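Plastocyanin (Adiantum capillus-veneris, PDB 1KDJ) carries electrons between the cytochrome b6-f complex and P700 of photosystem I, using a single bound copper ion. Local coordinates at residues 12-17 against 83-88; 3-8 against 35-40. One frame throughout, in Å; residues are numbered along the deposited sequence.

From the N terminus, strand 2-5 and the loop that follows it supply 3-8, the first half of interaction 2, and the chain then passes through 12-17, the first half of interaction 1. The copper-ligand loop 35-40 comes back to 3-8 and closes interaction 2; much later strand 81-86 and the loop after it reach 12-17 and close interaction 1. The segments alternate, so the two contacts cross. Strands 2-5 and 14-15 are neighbours in one sheet, whereas strand 81-86 belongs to the other. The partner segments meet where Asn38 OD1 accepts a probable hydrogen bond from Thr88 N (2.7 Å), and each contact holds one copper ligand, Cys87 in interaction 1, His37 in interaction 2.

Interaction 1 (12-17 against 83-88); sequences FKFYPD and YTFYCT. With CU (copper (II) ion), chain B.
Phe14 offers one face of its ring to the edge of Phe85, whose CE1 sits over the ring centre, 3.5 Å above the plane. All six ring carbons of Phe14 lie at nearly equal distances from that one atom, the shortest being Phe14 CG to Phe85 CE1 at 3.7 Å. With the planes at 83° and the centroids 4.8 Å apart, this is a T-shaped pair in which Phe14 supplies the face. The first torsion of Phe85 places its CG between the backbone N and the carbonyl carbon (chi1 54°), and from there the ring reaches across to Phe14 although its CB does not point that way. Farther along 83-88, contact passes from the face of Phe14 to its edge: Phe14 CE2 lies 4.2 Å from Cys87 N, near the ring plane, and Phe14 CZ lies 4.3 Å from Cys87 CB. Cys87 SG, turned anti to the backbone N (chi1 170°), binds the copper ion at 2.3 Å. With only an alanine methyl in place of Phe14, the edge of Phe85 would probably lose the face it points into, and a gap is likely to open beside the backbone N and CB of Cys87. Val3 and Val5 also touch Phe14, as does the copper ligand Met95, while Phe85 makes a second edge-to-face pair with Phe29. No hydrogen bond joins the two segments, so hydrophobic packing carries this contact between the two sheets. Such an aromatic core next to a cysteine-ligated copper belongs to the beta-sandwich of the plastocyanin/azurin family, at its type 1 (blue) copper site.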
loop_
_atom_site.group_PDB
_atom_site.type_symbol
_atom_site.label_atom_id
_atom_site.label_comp_id
_atom_site.label_asym_id
_atom_site.label_seq_id
_atom_site.Cartn_x
_atom_site.Cartn_y
_atom_site.Cartn_z
ATOM N N PHE A 12 -6.206 -11.522 5.888
ATOM C CA PHE A 12 -5.083 -10.614 5.694
ATOM C C PHE A 12 -4.908 -10.409 4.170
ATOM O O PHE A 12 -4.025 -11.004 3.527
ATOM C CB PHE A 12 -3.843 -11.239 6.298
ATOM C CG PHE A 12 -3.945 -11.686 7.763
ATOM C CD1 PHE A 12 -4.691 -10.969 8.678
ATOM C CD2 PHE A 12 -3.229 -12.817 8.133
ATOM C CE1 PHE A 12 -4.719 -11.383 9.998
ATOM C CE2 PHE A 12 -3.265 -13.224 9.453
ATOM C CZ PHE A 12 -4.004 -12.500 10.372
ATOM N N LYS A 13 -5.745 -9.559 3.585
ATOM C CA LYS A 13 -5.763 -9.378 2.140
ATOM C C LYS A 13 -6.061 -7.944 1.804
ATOM O O LYS A 13 -6.788 -7.222 2.486
ATOM C CB LYS A 13 -6.863 -10.248 1.498
ATOM C CG LYS A 13 -6.808 -11.773 1.518
ATOM C CD LYS A 13 -6.259 -12.193 0.173
ATOM C CE LYS A 13 -6.033 -13.698 -0.022
ATOM N NZ LYS A 13 -5.112 -13.906 -1.160
ATOM N N PHE A 14 -5.504 -7.534 0.664
ATOM C CA PHE A 14 -5.848 -6.254 0.055
ATOM C C PHE A 14 -6.906 -6.590 -1.032
ATOM O O PHE A 14 -6.793 -7.609 -1.708
ATOM C CB PHE A 14 -4.616 -5.596 -0.640
ATOM C CG PHE A 14 -3.562 -5.066 0.340
ATOM C CD1 PHE A 14 -3.799 -3.846 0.952
ATOM C CD2 PHE A 14 -2.408 -5.814 0.580
ATOM C CE1 PHE A 14 -2.843 -3.340 1.832
ATOM C CE2 PHE A 14 -1.469 -5.303 1.458
ATOM C CZ PHE A 14 -1.699 -4.081 2.065
ATOM N N TYR A 15 -7.876 -5.719 -1.175
ATOM C CA TYR A 15 -8.983 -5.864 -2.106
ATOM C C TYR A 15 -9.110 -4.641 -3.012
ATOM O O TYR A 15 -9.606 -3.605 -2.541
ATOM C CB TYR A 15 -10.259 -6.062 -1.286
ATOM C CG TYR A 15 -10.288 -7.380 -0.516
ATOM C CD1 TYR A 15 -10.363 -8.580 -1.187
ATOM C CD2 TYR A 15 -10.288 -7.335 0.872
ATOM C CE1 TYR A 15 -10.434 -9.750 -0.482
ATOM C CE2 TYR A 15 -10.357 -8.502 1.583
ATOM C CZ TYR A 15 -10.425 -9.691 0.895
ATOM O OH TYR A 15 -10.506 -10.864 1.593
ATOM N N PRO A 16 -8.745 -4.656 -4.311
ATOM C CA PRO A 16 -8.039 -5.723 -4.993
ATOM C C PRO A 16 -6.553 -5.754 -4.648
ATOM O O PRO A 16 -6.046 -4.782 -4.083
ATOM C CB PRO A 16 -8.257 -5.477 -6.492
ATOM C CG PRO A 16 -8.271 -3.974 -6.513
ATOM C CD PRO A 16 -8.952 -3.509 -5.220
ATOM N N ASP A 17 -5.827 -6.808 -5.003
ATOM C CA ASP A 17 -4.396 -6.832 -4.684
ATOM C C ASP A 17 -3.501 -6.463 -5.867
ATOM O O ASP A 17 -2.305 -6.708 -5.801
ATOM C CB ASP A 17 -4.022 -8.223 -4.149
ATOM C CG ASP A 17 -4.180 -9.409 -5.088
ATOM O OD1 ASP A 17 -4.570 -9.263 -6.253
ATOM O OD2 ASP A 17 -3.905 -10.517 -4.645
ATOM N N TYR A 83 5.163 -1.834 -8.736
ATOM C CA TYR A 83 5.804 -1.777 -7.428
ATOM C C TYR A 83 5.006 -2.690 -6.516
ATOM O O TYR A 83 3.786 -2.726 -6.698
ATOM C CB TYR A 83 5.743 -0.358 -6.909
ATOM C CG TYR A 83 6.369 0.643 -7.869
ATOM C CD1 TYR A 83 7.746 0.712 -7.985
ATOM C CD2 TYR A 83 5.535 1.452 -8.626
ATOM C CE1 TYR A 83 8.299 1.608 -8.873
ATOM C CE2 TYR A 83 6.082 2.351 -9.514
ATOM C CZ TYR A 83 7.455 2.416 -9.618
ATOM O OH TYR A 83 8.004 3.335 -10.492
ATOM N N THR A 84 5.641 -3.439 -5.612
ATOM C CA THR A 84 4.955 -4.266 -4.615
ATOM C C THR A 84 4.787 -3.484 -3.319
ATOM O O THR A 84 5.626 -2.646 -2.956
ATOM C CB THR A 84 5.771 -5.522 -4.373
ATOM O OG1 THR A 84 5.704 -6.253 -5.580
ATOM C CG2 THR A 84 5.233 -6.414 -3.245
ATOM N N PHE A 85 3.654 -3.665 -2.634
ATOM C CA PHE A 85 3.458 -3.111 -1.311
ATOM C C PHE A 85 2.987 -4.262 -0.422
ATOM O O PHE A 85 2.476 -5.296 -0.897
ATOM C CB PHE A 85 2.424 -1.964 -1.301
ATOM C CG PHE A 85 1.054 -2.235 -1.899
ATOM C CD1 PHE A 85 0.054 -2.746 -1.096
ATOM C CD2 PHE A 85 0.812 -1.993 -3.242
ATOM C CE1 PHE A 85 -1.185 -3.023 -1.639
ATOM C CE2 PHE A 85 -0.430 -2.273 -3.771
ATOM C CZ PHE A 85 -1.437 -2.796 -2.970
ATOM N N TYR A 86 3.217 -4.097 0.879
ATOM C CA TYR A 86 2.893 -5.146 1.836
ATOM C C TYR A 86 2.448 -4.540 3.147
ATOM O O TYR A 86 2.559 -3.323 3.347
ATOM C CB TYR A 86 4.115 -6.064 2.039
ATOM C CG TYR A 86 5.331 -5.377 2.630
ATOM C CD1 TYR A 86 5.473 -5.310 4.007
ATOM C CD2 TYR A 86 6.294 -4.830 1.787
ATOM C CE1 TYR A 86 6.576 -4.694 4.558
ATOM C CE2 TYR A 86 7.404 -4.215 2.347
ATOM C CZ TYR A 86 7.530 -4.155 3.718
ATOM O OH TYR A 86 8.611 -3.532 4.278
ATOM N N CYS A 87 1.854 -5.381 4.001
ATOM C CA CYS A 87 1.426 -4.920 5.307
ATOM C C CYS A 87 2.513 -5.372 6.273
ATOM O O CYS A 87 2.778 -6.569 6.240
ATOM C CB CYS A 87 0.098 -5.586 5.689
ATOM S SG CYS A 87 -0.322 -5.257 7.411
ATOM N N THR A 88 3.100 -4.567 7.148
ATOM C CA THR A 88 4.118 -5.042 8.082
ATOM C C THR A 88 3.693 -6.152 9.064
ATOM O O THR A 88 4.301 -7.209 8.975
ATOM C CB THR A 88 4.635 -3.797 8.820
ATOM O OG1 THR A 88 5.094 -2.878 7.806
ATOM C CG2 THR A 88 5.707 -4.152 9.862
HETATM CU CU CU B . -2.129 -6.542 7.824
#

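Interaction 2 (3-8 against 35-40); sequences VEVGDE and TGHNIV. With CU (copper (II) ion), chain B.
Val5 packs against His37, a ligand of the type 1 copper site of this cupredoxin beta-sandwich, where the end of strand 2-5 meets the loop 35-40. The tight part is a short apolar patch: Val5 CG1 comes within 3.5 Å of His37 CB and 3.8 Å of His37 CG, approaching the imidazole obliquely. CG1 stands anti to the backbone N of Val5 (chi1 -178°), which directs this methyl at the histidine, while the other branch turns to Ile39, two residues past the histidine, with Val5 CG2 4.3 Å from Ile39 CD1. Beyond the valine, Gly6 passes beside the far nitrogen of the ring, with Gly6 CA 3.8 Å from His37 NE2. Gly6 adopts a positive phi (78°), a backbone conformation readily taken by glycine, and its lack of a side chain lets the backbone run close to the ring. Ile39 also touches Phe14, Phe29 and Phe85, and Leu31 touches His37. Toward Asp7 and Thr35, both partly exposed, the contact is looser. No side chains meet between them, and a water spans the separation, donating to Asp7 O at 3.0 Å and accepting from Thr35 N at 3.1 Å. No direct hydrogen bond crosses the two segments, so packing in one part and a water bridge in the other are what join them. His90, Cys87 and Met95 complete the metal site, and the His90 ring meets that of His37 with the planes at about 60°. On the copper side of the imidazole, His37 ND1 binds the metal at 1.9 Å.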
loop_
_atom_site.group_PDB
_atom_site.type_symbol
_atom_site.label_atom_id
_atom_site.label_comp_id
_atom_site.label_asym_id
_atom_site.label_seq_id
_atom_site.Cartn_x
_atom_site.Cartn_y
_atom_site.Cartn_z
ATOM N N VAL A 3 -8.440 1.144 -2.556
ATOM C CA VAL A 3 -8.068 -0.232 -2.232
ATOM C C VAL A 3 -8.616 -0.403 -0.834
ATOM O O VAL A 3 -8.554 0.526 -0.024
ATOM C CB VAL A 3 -6.542 -0.492 -2.173
ATOM C CG1 VAL A 3 -6.207 -1.929 -1.744
ATOM C CG2 VAL A 3 -5.971 -0.288 -3.592
ATOM N N GLU A 4 -9.281 -1.536 -0.622
ATOM C CA GLU A 4 -9.769 -1.891 0.697
ATOM C C GLU A 4 -8.703 -2.755 1.354
ATOM O O GLU A 4 -8.119 -3.674 0.768
ATOM C CB GLU A 4 -11.072 -2.650 0.553
ATOM C CG GLU A 4 -12.160 -1.683 0.136
ATOM C CD GLU A 4 -13.562 -2.303 0.080
ATOM O OE1 GLU A 4 -13.761 -3.426 0.535
ATOM O OE2 GLU A 4 -14.450 -1.643 -0.439
ATOM N N VAL A 5 -8.443 -2.465 2.618
ATOM C CA VAL A 5 -7.390 -3.137 3.350
ATOM C C VAL A 5 -8.114 -4.005 4.394
ATOM O O VAL A 5 -8.726 -3.432 5.303
ATOM C CB VAL A 5 -6.505 -2.077 4.032
ATOM C CG1 VAL A 5 -5.373 -2.795 4.757
ATOM C CG2 VAL A 5 -5.942 -1.089 3.011
ATOM N N GLY A 6 -8.029 -5.309 4.237
ATOM C CA GLY A 6 -8.676 -6.231 5.168
ATOM C C GLY A 6 -10.167 -6.325 4.870
ATOM O O GLY A 6 -10.715 -5.690 3.952
ATOM N N ASP A 7 -10.856 -7.119 5.679
ATOM C CA ASP A 7 -12.309 -7.236 5.562
ATOM C C ASP A 7 -12.928 -7.429 6.958
ATOM O O ASP A 7 -12.216 -7.507 7.964
ATOM C CB ASP A 7 -12.645 -8.417 4.608
ATOM C CG ASP A 7 -12.063 -9.768 4.927
ATOM O OD1 ASP A 7 -11.849 -10.081 6.106
ATOM O OD2 ASP A 7 -11.805 -10.527 4.004
ATOM N N GLU A 8 -14.251 -7.557 7.040
ATOM C CA GLU A 8 -14.982 -7.787 8.277
ATOM C C GLU A 8 -14.692 -9.130 8.915
ATOM O O GLU A 8 -14.848 -9.257 10.126
ATOM C CB GLU A 8 -16.475 -7.754 8.077
ATOM C CG GLU A 8 -17.117 -6.508 7.502
ATOM C CD GLU A 8 -17.093 -5.249 8.338
ATOM O OE1 GLU A 8 -16.165 -5.048 9.124
ATOM O OE2 GLU A 8 -18.024 -4.459 8.178
ATOM N N THR A 35 -9.117 -5.651 12.398
ATOM C CA THR A 35 -7.691 -5.916 12.422
ATOM C C THR A 35 -6.943 -4.690 11.820
ATOM O O THR A 35 -7.277 -4.270 10.704
ATOM C CB THR A 35 -7.449 -7.167 11.601
ATOM O OG1 THR A 35 -8.292 -8.197 12.126
ATOM C CG2 THR A 35 -6.018 -7.591 11.634
ATOM N N GLY A 36 -5.996 -4.063 12.534
ATOM C CA GLY A 36 -5.207 -2.956 12.024
ATOM C C GLY A 36 -4.238 -3.509 11.010
ATOM O O GLY A 36 -3.810 -4.677 10.974
ATOM N N HIS A 37 -3.852 -2.658 10.064
ATOM C CA HIS A 37 -2.969 -3.061 8.966
ATOM C C HIS A 37 -2.201 -1.827 8.544
ATOM O O HIS A 37 -2.597 -0.725 8.904
ATOM C CB HIS A 37 -3.739 -3.522 7.710
ATOM C CG HIS A 37 -4.580 -4.782 7.886
ATOM N ND1 HIS A 37 -3.963 -5.949 7.848
ATOM C CD2 HIS A 37 -5.944 -4.886 8.005
ATOM C CE1 HIS A 37 -4.950 -6.836 7.933
ATOM N NE2 HIS A 37 -6.095 -6.192 8.021
ATOM N N ASN A 38 -1.154 -1.965 7.755
ATOM C CA ASN A 38 -0.592 -0.741 7.163
ATOM C C ASN A 38 -0.103 -1.043 5.743
ATOM O O ASN A 38 -0.312 -2.155 5.235
ATOM C CB ASN A 38 0.587 -0.186 8.029
ATOM C CG ASN A 38 1.838 -1.006 8.067
ATOM O OD1 ASN A 38 2.072 -2.069 7.502
ATOM N ND2 ASN A 38 2.740 -0.531 8.886
ATOM N N ILE A 39 0.573 -0.085 5.096
ATOM C CA ILE A 39 1.014 -0.258 3.712
ATOM C C ILE A 39 2.419 0.322 3.628
ATOM O O ILE A 39 2.571 1.512 3.899
ATOM C CB ILE A 39 0.148 0.541 2.675
ATOM C CG1 ILE A 39 -1.344 0.119 2.748
ATOM C CG2 ILE A 39 0.735 0.305 1.251
ATOM C CD1 ILE A 39 -2.220 0.812 3.830
ATOM N N VAL A 40 3.339 -0.509 3.218
ATOM C CA VAL A 40 4.727 -0.136 3.018
ATOM C C VAL A 40 5.133 -0.663 1.657
ATOM O O VAL A 40 4.942 -1.842 1.353
ATOM C CB VAL A 40 5.639 -0.766 4.138
ATOM C CG1 VAL A 40 7.107 -0.423 3.914
ATOM C CG2 VAL A 40 5.227 -0.211 5.478
HETATM CU CU CU B . -2.129 -6.542 7.824
HETATM O O HOH W 1 -10.593 -7.594 10.540
#